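Side-chain contacts in lipid binding hydrolase (Escherichia coli, PDB 2IF6), which is probably a hydrolase of the permuted papain-like amidase family, although its substrate and reaction are not established: residues A[46-49]-A[53-56]; A[88-93]-A[121-126]; A[135-140]-A[160-165]. One frame throughout, in Å; residues are numbered along the deposited sequence.

Interaction 1: A[46-49]-A[53-56]; sequences VFEA and VKYT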
ATOM      1  N   VAL A  46       8.226   8.853   1.807  1.00 13.15           N
ATOM      2  CA  VAL A  46       7.253   7.822   1.491  1.00 13.82           C
ATOM      3  C   VAL A  46       5.866   8.487   1.372  1.00 14.54           C
ATOM      4  O   VAL A  46       5.325   9.044   2.358  1.00 16.18           O
ATOM      5  CB  VAL A  46       7.247   6.655   2.547  1.00 12.71           C
ATOM      6  CG1 VAL A  46       6.143   5.621   2.208  1.00 12.84           C
ATOM      7  CG2 VAL A  46       8.628   5.992   2.630  1.00 11.71           C
ATOM      8  N   PHE A  47       5.305   8.437   0.158  1.00 14.47           N
ATOM      9  CA  PHE A  47       3.936   8.886  -0.119  1.00 14.36           C
ATOM     10  C   PHE A  47       3.007   7.769   0.339  1.00 15.21           C
ATOM     11  O   PHE A  47       3.121   6.638  -0.163  1.00 13.52           O
ATOM     12  CB  PHE A  47       3.806   9.047  -1.647  1.00 15.17           C
ATOM     13  CG  PHE A  47       2.406   9.275  -2.146  1.00 14.99           C
ATOM     14  CD1 PHE A  47       1.849  10.561  -2.123  1.00 15.66           C
ATOM     15  CD2 PHE A  47       1.655   8.217  -2.700  1.00 14.75           C
ATOM     16  CE1 PHE A  47       0.563  10.824  -2.630  1.00 14.83           C
ATOM     17  CE2 PHE A  47       0.334   8.467  -3.204  1.00 19.63           C
ATOM     18  CZ  PHE A  47      -0.200   9.780  -3.166  1.00 17.01           C
ATOM     19  N   GLU A  48       2.113   8.065   1.294  1.00 14.54           N
ATOM     20  CA  GLU A  48       1.262   7.010   1.874  1.00 15.48           C
ATOM     21  C   GLU A  48      -0.106   7.537   2.276  1.00 15.71           C
ATOM     22  O   GLU A  48      -0.231   8.708   2.619  1.00 14.85           O
ATOM     23  CB  GLU A  48       1.940   6.419   3.111  1.00 14.79           C
ATOM     24  CG  GLU A  48       2.325   7.524   4.138  1.00 17.79           C
ATOM     25  CD  GLU A  48       2.768   6.968   5.471  1.00 22.36           C
ATOM     26  OE1 GLU A  48       2.572   5.761   5.732  1.00 26.74           O
ATOM     27  OE2 GLU A  48       3.284   7.751   6.295  1.00 23.78           O
ATOM     28  N   ALA A  49      -1.115   6.673   2.220  1.00 15.91           N
ATOM     29  CA  ALA A  49      -2.474   7.025   2.657  1.00 19.13           C
ATOM     30  C   ALA A  49      -2.595   6.559   4.090  1.00 21.00           C
ATOM     31  O   ALA A  49      -2.756   5.373   4.339  1.00 22.00           O
ATOM     32  CB  ALA A  49      -3.503   6.354   1.780  1.00 18.32           C
ATOM     33  N   VAL A  53      -3.607  11.351   3.029  1.00 18.12           N
ATOM     34  CA  VAL A  53      -2.519  11.007   2.104  1.00 16.71           C
ATOM     35  C   VAL A  53      -1.474  12.109   2.251  1.00 17.15           C
ATOM     36  O   VAL A  53      -1.794  13.315   2.265  1.00 15.77           O
ATOM     37  CB  VAL A  53      -2.997  10.898   0.643  1.00 16.21           C
ATOM     38  CG1 VAL A  53      -1.789  10.649  -0.300  1.00 17.03           C
ATOM     39  CG2 VAL A  53      -4.136   9.791   0.475  1.00 17.72           C
ATOM     40  N   LYS A  54      -0.217  11.706   2.372  1.00 17.39           N
ATOM     41  CA  LYS A  54       0.853  12.621   2.786  1.00 18.34           C
ATOM     42  C   LYS A  54       2.224  12.040   2.450  1.00 17.57           C
ATOM     43  O   LYS A  54       2.357  10.838   2.144  1.00 17.31           O
ATOM     44  CB  LYS A  54       0.797  12.832   4.308  1.00 17.87           C
ATOM     45  CG  LYS A  54       1.271  11.576   5.086  1.00 19.57           C
ATOM     46  CD  LYS A  54       1.044  11.664   6.588  1.00 22.37           C
ATOM     47  CE  LYS A  54       2.216  12.351   7.268  1.00 28.73           C
ATOM     48  NZ  LYS A  54       1.925  12.614   8.727  1.00 36.47           N
ATOM     49  N   TYR A  55       3.232  12.891   2.538  1.00 16.60           N
ATOM     50  CA  TYR A  55       4.642  12.475   2.492  1.00 17.50           C
ATOM     51  C   TYR A  55       5.245  12.362   3.889  1.00 17.89           C
ATOM     52  O   TYR A  55       5.069  13.253   4.732  1.00 18.88           O
ATOM     53  CB  TYR A  55       5.482  13.511   1.765  1.00 17.88           C
ATOM     54  CG  TYR A  55       5.029  13.903   0.387  1.00 19.12           C
ATOM     55  CD1 TYR A  55       5.123  13.012  -0.688  1.00 18.27           C
ATOM     56  CD2 TYR A  55       4.563  15.196   0.143  1.00 20.48           C
ATOM     57  CE1 TYR A  55       4.757  13.401  -1.967  1.00 17.29           C
ATOM     58  CE2 TYR A  55       4.176  15.592  -1.106  1.00 18.75           C
ATOM     59  CZ  TYR A  55       4.279  14.700  -2.163  1.00 19.65           C
ATOM     60  OH  TYR A  55       3.876  15.129  -3.391  1.00 17.90           O
ATOM     61  N   THR A  56       5.991  11.293   4.114  1.00 18.17           N
ATOM     62  CA  THR A  56       6.660  11.043   5.372  1.00 18.44           C
ATOM     63  C   THR A  56       8.139  10.765   5.120  1.00 18.43           C
ATOM     64  O   THR A  56       8.453   9.972   4.244  1.00 18.38           O
ATOM     65  CB  THR A  56       6.066   9.763   6.023  1.00 18.84           C
ATOM     66  OG1 THR A  56       4.669   9.967   6.236  1.00 21.02           O
ATOM     67  CG2 THR A  56       6.731   9.455   7.331  1.00 18.42           C
TER

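Interaction 2: A[88-93]-A[121-126]; sequences AQTAKR and QNALGM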
ATOM      1  N   ALA A  88       5.389  11.047  -9.603  1.00 18.52           N
ATOM      2  CA  ALA A  88       5.438  12.159  -8.649  1.00 18.95           C
ATOM      3  C   ALA A  88       4.286  13.161  -8.853  1.00 20.22           C
ATOM      4  O   ALA A  88       3.646  13.575  -7.882  1.00 21.43           O
ATOM      5  CB  ALA A  88       6.796  12.843  -8.709  1.00 16.56           C
ATOM      6  N   GLN A  89       4.038  13.538 -10.114  1.00 21.35           N
ATOM      7  CA  GLN A  89       2.980  14.481 -10.537  0.50 22.10           C
ATOM      8  C   GLN A  89       1.576  14.005 -10.178  1.00 21.64           C
ATOM      9  O   GLN A  89       0.735  14.750  -9.666  1.00 20.89           O
ATOM     10  CB  GLN A  89       3.059  14.633 -12.065  0.50 22.61           C
ATOM     11  CG  GLN A  89       2.292  15.795 -12.691  0.50 23.67           C
ATOM     12  CD  GLN A  89       2.602  15.978 -14.192  0.50 24.48           C
ATOM     13  OE1 GLN A  89       2.697  15.002 -14.961  0.50 27.17           O
ATOM     14  NE2 GLN A  89       2.733  17.240 -14.614  0.50 25.47           N
ATOM     15  N   THR A  90       1.309  12.755 -10.525  1.00 20.84           N
ATOM     16  CA  THR A  90       0.026  12.134 -10.228  1.00 20.10           C
ATOM     17  C   THR A  90      -0.203  11.998  -8.741  1.00 20.25           C
ATOM     18  O   THR A  90      -1.307  12.225  -8.280  1.00 19.24           O
ATOM     19  CB  THR A  90      -0.056  10.748 -10.894  1.00 21.25           C
ATOM     20  OG1 THR A  90       0.050  10.921 -12.302  1.00 20.61           O
ATOM     21  CG2 THR A  90      -1.384  10.056 -10.591  1.00 20.97           C
ATOM     22  N   ALA A  91       0.844  11.626  -7.988  1.00 19.76           N
ATOM     23  CA  ALA A  91       0.706  11.451  -6.545  1.00 20.01           C
ATOM     24  C   ALA A  91       0.116  12.723  -5.928  1.00 20.98           C
ATOM     25  O   ALA A  91      -0.655  12.651  -4.965  1.00 19.98           O
ATOM     26  CB  ALA A  91       2.021  11.117  -5.906  1.00 18.55           C
ATOM     27  N   LYS A  92       0.484  13.881  -6.485  1.00 21.85           N
ATOM     28  CA  LYS A  92       0.050  15.174  -5.932  1.00 23.60           C
ATOM     29  C   LYS A  92      -1.463  15.339  -5.891  1.00 23.57           C
ATOM     30  O   LYS A  92      -1.973  16.023  -5.033  1.00 24.08           O
ATOM     31  CB  LYS A  92       0.648  16.338  -6.723  1.00 23.52           C
ATOM     32  CG  LYS A  92       2.134  16.502  -6.532  1.00 25.99           C
ATOM     33  CD  LYS A  92       2.646  17.706  -7.336  1.00 28.55           C
ATOM     34  CE  LYS A  92       4.145  17.887  -7.083  1.00 33.28           C
ATOM     35  NZ  LYS A  92       4.785  18.956  -7.940  1.00 35.83           N
ATOM     36  N   ARG A  93      -2.168  14.703  -6.812  1.00 25.03           N
ATOM     37  CA  ARG A  93      -3.623  14.831  -6.938  1.00 26.51           C
ATOM     38  C   ARG A  93      -4.383  14.176  -5.783  1.00 25.37           C
ATOM     39  O   ARG A  93      -5.547  14.470  -5.580  1.00 25.70           O
ATOM     40  CB  ARG A  93      -4.107  14.250  -8.276  1.00 26.20           C
ATOM     41  CG  ARG A  93      -3.371  14.807  -9.519  1.00 28.89           C
ATOM     42  CD  ARG A  93      -3.759  14.073 -10.810  1.00 31.90           C
ATOM     43  NE  ARG A  93      -5.207  13.944 -10.974  1.00 41.15           N
ATOM     44  CZ  ARG A  93      -5.809  12.839 -11.424  1.00 47.18           C
ATOM     45  NH1 ARG A  93      -5.089  11.761 -11.758  1.00 48.39           N
ATOM     46  NH2 ARG A  93      -7.138  12.799 -11.534  1.00 49.47           N
ATOM     47  N   GLN A 121      -1.586   3.488 -12.041  1.00 19.86           N
ATOM     48  CA  GLN A 121      -2.530   3.282 -13.127  1.00 22.86           C
ATOM     49  C   GLN A 121      -2.714   4.606 -13.837  1.00 22.93           C
ATOM     50  O   GLN A 121      -2.671   4.676 -15.051  1.00 23.00           O
ATOM     51  CB  GLN A 121      -3.850   2.724 -12.586  1.00 22.69           C
ATOM     52  CG  GLN A 121      -5.151   3.122 -13.370  1.00 28.40           C
ATOM     53  CD  GLN A 121      -5.189   2.629 -14.796  1.00 33.91           C
ATOM     54  OE1 GLN A 121      -5.792   3.276 -15.676  1.00 37.97           O
ATOM     55  NE2 GLN A 121      -4.557   1.489 -15.050  1.00 35.24           N
ATOM     56  N   ASN A 122      -2.904   5.670 -13.068  1.00 23.83           N
ATOM     57  CA  ASN A 122      -3.197   6.955 -13.675  1.00 24.35           C
ATOM     58  C   ASN A 122      -1.990   7.657 -14.280  1.00 24.53           C
ATOM     59  O   ASN A 122      -2.128   8.363 -15.267  1.00 25.46           O
ATOM     60  CB  ASN A 122      -3.974   7.841 -12.711  1.00 24.97           C
ATOM     61  CG  ASN A 122      -5.431   7.403 -12.599  1.00 28.20           C
ATOM     62  OD1 ASN A 122      -6.169   7.436 -13.589  1.00 31.25           O
ATOM     63  ND2 ASN A 122      -5.830   6.927 -11.426  1.00 29.99           N
ATOM     64  N   ALA A 123      -0.805   7.406 -13.738  1.00 23.75           N
ATOM     65  CA  ALA A 123       0.405   8.022 -14.271  1.00 24.21           C
ATOM     66  C   ALA A 123       1.000   7.274 -15.484  1.00 24.62           C
ATOM     67  O   ALA A 123       1.394   7.910 -16.481  1.00 25.71           O
ATOM     68  CB  ALA A 123       1.453   8.196 -13.182  1.00 23.16           C
ATOM     69  N   LEU A 124       1.092   5.950 -15.399  1.00 24.19           N
ATOM     70  CA  LEU A 124       1.826   5.153 -16.391  1.00 24.36           C
ATOM     71  C   LEU A 124       0.928   4.156 -17.138  1.00 24.60           C
ATOM     72  O   LEU A 124       1.404   3.458 -18.034  1.00 24.48           O
ATOM     73  CB  LEU A 124       2.983   4.380 -15.701  1.00 23.86           C
ATOM     74  CG  LEU A 124       3.956   5.183 -14.814  1.00 24.65           C
ATOM     75  CD1 LEU A 124       5.057   4.300 -14.285  1.00 20.87           C
ATOM     76  CD2 LEU A 124       4.543   6.386 -15.636  1.00 22.29           C
ATOM     77  N   GLY A 125      -0.338   4.073 -16.743  1.00 24.65           N
ATOM     78  CA  GLY A 125      -1.262   3.048 -17.258  1.00 25.08           C
ATOM     79  C   GLY A 125      -0.837   1.625 -16.943  1.00 24.63           C
ATOM     80  O   GLY A 125      -1.158   0.700 -17.694  1.00 26.63           O
ATOM     81  N   MET A 126      -0.119   1.428 -15.835  1.00 23.81           N
ATOM     82  CA  MET A 126       0.258   0.094 -15.371  1.00 23.60           C
ATOM     83  C   MET A 126      -0.724  -0.346 -14.290  1.00 23.63           C
ATOM     84  O   MET A 126      -1.059   0.439 -13.404  1.00 24.16           O
ATOM     85  CB  MET A 126       1.677   0.083 -14.763  1.00 23.14           C
ATOM     86  CG  MET A 126       2.824   0.488 -15.701  1.00 24.62           C
ATOM     87  SD  MET A 126       4.479   0.439 -14.917  1.00 24.44           S
ATOM     88  CE  MET A 126       4.317  -0.919 -13.792  1.00 24.24           C
TER

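Interaction 3: A[135-140]-A[160-165]; sequences KEFDLS and ETVVSP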
ATOM      1  N   LYS A 135     -15.294 -10.176  -0.598  1.00 21.14           N
ATOM      2  CA  LYS A 135     -15.721 -11.528  -0.200  1.00 21.18           C
ATOM      3  C   LYS A 135     -14.753 -12.633  -0.620  1.00 21.52           C
ATOM      4  O   LYS A 135     -14.832 -13.740  -0.089  1.00 21.56           O
ATOM      5  CB  LYS A 135     -17.134 -11.839  -0.730  1.00 20.63           C
ATOM      6  CG  LYS A 135     -17.228 -11.988  -2.217  1.00 23.26           C
ATOM      7  CD  LYS A 135     -18.701 -12.008  -2.668  1.00 26.45           C
ATOM      8  CE  LYS A 135     -18.797 -12.368  -4.107  1.00 28.68           C
ATOM      9  NZ  LYS A 135     -20.205 -12.334  -4.632  1.00 34.24           N
ATOM     10  N   GLU A 136     -13.861 -12.333  -1.566  1.00 21.49           N
ATOM     11  CA  GLU A 136     -12.884 -13.309  -2.097  1.00 21.74           C
ATOM     12  C   GLU A 136     -11.614 -13.450  -1.240  1.00 22.07           C
ATOM     13  O   GLU A 136     -10.791 -14.379  -1.424  1.00 22.48           O
ATOM     14  CB  GLU A 136     -12.613 -12.998  -3.595  1.00 22.17           C
ATOM     15  CG  GLU A 136     -13.889 -13.250  -4.392  1.00 24.46           C
ATOM     16  CD  GLU A 136     -13.922 -12.646  -5.791  1.00 29.31           C
ATOM     17  OE1 GLU A 136     -14.832 -13.050  -6.568  1.00 31.48           O
ATOM     18  OE2 GLU A 136     -13.058 -11.796  -6.120  1.00 30.08           O
ATOM     19  N   PHE A 137     -11.468 -12.560  -0.268  1.00 21.89           N
ATOM     20  CA  PHE A 137     -10.384 -12.693   0.697  1.00 22.01           C
ATOM     21  C   PHE A 137     -10.741 -13.809   1.644  1.00 23.31           C
ATOM     22  O   PHE A 137     -11.824 -14.412   1.498  1.00 23.51           O
ATOM     23  CB  PHE A 137     -10.086 -11.344   1.360  1.00 21.71           C
ATOM     24  CG  PHE A 137      -9.453 -10.366   0.408  1.00 22.44           C
ATOM     25  CD1 PHE A 137      -8.082 -10.358   0.212  1.00 23.60           C
ATOM     26  CD2 PHE A 137     -10.238  -9.509  -0.357  1.00 24.77           C
ATOM     27  CE1 PHE A 137      -7.490  -9.464  -0.700  1.00 26.40           C
ATOM     28  CE2 PHE A 137      -9.654  -8.616  -1.270  1.00 25.21           C
ATOM     29  CZ  PHE A 137      -8.293  -8.591  -1.441  1.00 23.52           C
ATOM     30  N   ASP A 138      -9.837 -14.117   2.568  1.00 23.56           N
ATOM     31  CA  ASP A 138     -10.055 -15.178   3.537  1.00 25.69           C
ATOM     32  C   ASP A 138     -10.634 -14.563   4.805  1.00 25.95           C
ATOM     33  O   ASP A 138      -9.922 -13.942   5.589  1.00 24.42           O
ATOM     34  CB  ASP A 138      -8.755 -15.911   3.829  1.00 25.92           C
ATOM     35  CG  ASP A 138      -8.949 -17.140   4.728  1.00 29.30           C
ATOM     36  OD1 ASP A 138     -10.083 -17.384   5.239  1.00 30.73           O
ATOM     37  OD2 ASP A 138      -7.953 -17.865   4.924  1.00 31.21           O
ATOM     38  N   LEU A 139     -11.933 -14.747   4.988  1.00 26.98           N
ATOM     39  CA  LEU A 139     -12.678 -14.088   6.063  1.00 28.23           C
ATOM     40  C   LEU A 139     -13.119 -15.110   7.103  1.00 29.82           C
ATOM     41  O   LEU A 139     -13.883 -14.799   8.025  1.00 30.40           O
ATOM     42  CB  LEU A 139     -13.880 -13.316   5.492  1.00 27.86           C
ATOM     43  CG  LEU A 139     -13.609 -12.294   4.378  1.00 28.54           C
ATOM     44  CD1 LEU A 139     -14.879 -11.561   4.025  1.00 29.47           C
ATOM     45  CD2 LEU A 139     -12.506 -11.271   4.720  1.00 24.90           C
ATOM     46  N   SER A 140     -12.575 -16.318   6.972  1.00 30.69           N
ATOM     47  CA  SER A 140     -12.921 -17.419   7.830  1.00 31.31           C
ATOM     48  C   SER A 140     -12.391 -17.266   9.260  1.00 31.63           C
ATOM     49  O   SER A 140     -13.075 -17.650  10.187  1.00 32.45           O
ATOM     50  CB  SER A 140     -12.498 -18.741   7.201  1.00 31.34           C
ATOM     51  OG  SER A 140     -11.103 -18.887   7.246  1.00 31.99           O
ATOM     52  N   GLU A 160     -17.379  -5.161  -2.863  1.00 22.35           N
ATOM     53  CA  GLU A 160     -16.452  -4.068  -3.153  1.00 22.32           C
ATOM     54  C   GLU A 160     -15.178  -4.605  -3.837  1.00 21.82           C
ATOM     55  O   GLU A 160     -14.590  -5.578  -3.379  1.00 21.05           O
ATOM     56  CB  GLU A 160     -16.064  -3.335  -1.864  1.00 21.62           C
ATOM     57  CG  GLU A 160     -15.337  -2.002  -2.122  1.00 23.54           C
ATOM     58  CD  GLU A 160     -16.288  -0.889  -2.560  1.00 27.69           C
ATOM     59  OE1 GLU A 160     -17.406  -0.832  -2.000  1.00 30.10           O
ATOM     60  OE2 GLU A 160     -15.942  -0.065  -3.458  1.00 27.81           O
ATOM     61  N   THR A 161     -14.778  -3.953  -4.927  1.00 22.13           N
ATOM     62  CA  THR A 161     -13.463  -4.169  -5.553  1.00 22.28           C
ATOM     63  C   THR A 161     -12.352  -3.685  -4.620  1.00 21.53           C
ATOM     64  O   THR A 161     -12.322  -2.494  -4.285  1.00 22.78           O
ATOM     65  CB  THR A 161     -13.381  -3.304  -6.832  1.00 22.76           C
ATOM     66  OG1 THR A 161     -14.370  -3.758  -7.766  1.00 24.83           O
ATOM     67  CG2 THR A 161     -11.965  -3.370  -7.488  1.00 24.62           C
ATOM     68  N   VAL A 162     -11.431  -4.573  -4.223  1.00 19.90           N
ATOM     69  CA  VAL A 162     -10.329  -4.192  -3.334  1.00 20.04           C
ATOM     70  C   VAL A 162      -8.956  -4.553  -3.914  1.00 20.20           C
ATOM     71  O   VAL A 162      -8.838  -5.535  -4.664  1.00 20.68           O
ATOM     72  CB  VAL A 162     -10.465  -4.920  -1.974  1.00 20.35           C
ATOM     73  CG1 VAL A 162      -9.220  -4.693  -1.114  1.00 22.50           C
ATOM     74  CG2 VAL A 162     -11.715  -4.432  -1.225  1.00 19.08           C
ATOM     75  N   VAL A 163      -7.924  -3.789  -3.535  1.00 18.89           N
ATOM     76  CA  VAL A 163      -6.531  -4.168  -3.867  1.00 18.36           C
ATOM     77  C   VAL A 163      -5.760  -4.250  -2.563  1.00 17.13           C
ATOM     78  O   VAL A 163      -5.669  -3.254  -1.839  1.00 16.66           O
ATOM     79  CB  VAL A 163      -5.841  -3.126  -4.782  1.00 17.57           C
ATOM     80  CG1 VAL A 163      -4.349  -3.490  -4.993  1.00 18.97           C
ATOM     81  CG2 VAL A 163      -6.541  -3.075  -6.106  1.00 21.06           C
ATOM     82  N   SER A 164      -5.189  -5.404  -2.257  1.00 16.68           N
ATOM     83  CA  SER A 164      -4.433  -5.539  -1.003  1.00 15.72           C
ATOM     84  C   SER A 164      -2.942  -5.148  -1.169  1.00 15.91           C
ATOM     85  O   SER A 164      -2.437  -5.045  -2.306  1.00 16.10           O
ATOM     86  CB  SER A 164      -4.552  -6.958  -0.484  1.00 15.83           C
ATOM     87  OG  SER A 164      -3.902  -7.865  -1.368  1.00 13.02           O
ATOM     88  N   PRO A 165      -2.237  -4.926  -0.043  1.00 15.26           N
ATOM     89  CA  PRO A 165      -0.791  -4.782  -0.141  1.00 14.96           C
ATOM     90  C   PRO A 165      -0.151  -6.022  -0.763  1.00 15.43           C
ATOM     91  O   PRO A 165       0.716  -5.869  -1.622  1.00 13.89           O
ATOM     92  CB  PRO A 165      -0.342  -4.599   1.315  1.00 14.27           C
ATOM     93  CG  PRO A 165      -1.561  -4.032   1.984  1.00 15.55           C
ATOM     94  CD  PRO A 165      -2.729  -4.708   1.334  1.00 14.24           C
TER

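Interaction 1: A[46-49]-A[53-56]
T56 OG1 donates a hydrogen bond to E48 OE2 over 2.6 Å. It ties together the two arms of an antiparallel beta hairpin, segments 46-49 and 53-56. The hydroxyl meets the carboxylate on the anti side, 17° out of its plane. E48 CG sits between the backbone N and the carbonyl carbon (chi1 54°), and the chain is extended beyond it. That shape carries OE2 diagonally to T56, while the direct cross-strand partner of E48 is K54. V46, E48, K54 and T56 share one face of the hairpin.

The other face carries F47, A49, V53 and Y55 and is mostly apolar. V53 CG1 touches the far end of the F47 ring, 3.3 Å from F47 CE1. The second methyl, V53 CG2, turns to A49 and lies 3.7 Å from A49 CB. The two methyls of V53 thus touch two residues of the opposite strand. The Y55 ring meets F47 more loosely, with Y55 CE1 4.1 Å from F47 CD1. It also makes a cation-pi contact with R40.

Further out, E48 OE1 is hydrogen-bonded to H33 NE2 and weakly to W61 NE1. T56 and H33 thus grip the two carboxylate oxygens, which would limit rotation of the group. H33 and E48, with C112, have the geometry of a Cys-His-Glu triad, consistent with the papain-like family but unconfirmed. If the triad is real, T56 would be a second-shell residue. V115 and V119 of helix 112-124 cover F47.

The backbone keeps the strands in place. V46-T56 and E48-K54 are hydrogen-bonded pairs, each with two bonds. F47-Y55 and A49-V53 are the non-hydrogen-bonded pairs. A CA-H...O contact adds to them, with V53 CA 3.3 Å from E48 O.

Interaction 2: A[88-93]-A[121-126]
T90 is rotated so that CG2 stands anti to its main-chain N and OG1 lies beside that N (chi1 -61°), which presents both branches to A123 and N122. R93, one turn on, bends at its third torsion (49°) and brings its guanidinium round to N122. These are the side chains that join segment 88-93 to segment 121-126.

T90 OG1 rests against the methyl of A123, with T90 OG1 3.2 Å from A123 CB. T90 CB, which bears both branches, is 3.7 Å from A123 CB. The other branch reaches N122, where T90 CG2 is 4.0 Å from N122 CB. The T90 and N122 side chains lie at about a right angle to each other. R93 NH1 comes to within 4.2 Å of N122 CB, and this carbon lies at the edge of the guanidinium, near its plane. The amide of N122 is turned 87° from the guanidinium plane.

T90 OG1 and N122 ND2 are hydrogen-bonded within their own helices, to K86 O and K118 O. What passes between the segments is van der Waals contact. The small side chain of A123 lets the backbones come close, with T90 CA 5.8 Å from A123 CA. The patch is small and partly buried: R93 and N122 are exposed, while T90 is buried. A123 and L124 extend the packing to L87, and L124 also touches Q83 and K86 of the same helix.

The arrangement is a helix-helix contact within the papain-like fold. It packs the C-terminal part of helix 81-91 against the C-terminal part of helix 112-124.

Interaction 3: A[135-140]-A[160-165]
The backbones of F137 and V162 stay well apart, with F137 CA 9.4 Å from V162 CA, and the F137 side chain spans the gap. Its CG lies beside the backbone N (chi1 -70°), a rotation that turns the ring to V162 and S164. F137 CE2 is 3.8 Å from V162 CB, and F137 CZ is 4.0 Å from V162 CG1. F137 CE1 meets S164 instead, 3.9 Å from S164 CB. The ring thus touches two alternate residues of the chain. T27 of helix 20-27 touches both F137 and S164.

S164 CB makes the closest approach of that residue to the ring. Its OG is hydrogen-bonded to A167 N, capping helix 165-169. Next to F137, D138 OD1 accepts from S140 N and S140 OG. The first of these bonds makes an Asx turn that leads toward helix 142-152.

V162 is also backbone-bonded to Q132, in the small antiparallel sheet of strands 132-133 and 161-162. The contact is a loop phenylalanine packed against V162 of that sheet and the S164 N-cap of helix 165-169.

In the fold
The three contacts come in series along the chain, each completed before the next begins. Interactions 1 and 2 are neighbours, with centres 14 Å apart. F47 CE1 lies 3.2 Å from A91 O, so the hairpin at one margin of the six-stranded sheet packs directly on A91 of helix 81-91. Helix 112-124 belongs to interaction 2 and also covers the F47 and A49 side of interaction 1. Interaction 3 lies across the chain's centre from interaction 1, about 23 Å away between centres, beside the two-stranded sheet. Helix 112-124 reaches this region too, through S113 and W117, and so connects all three contacts within the papain-like fold.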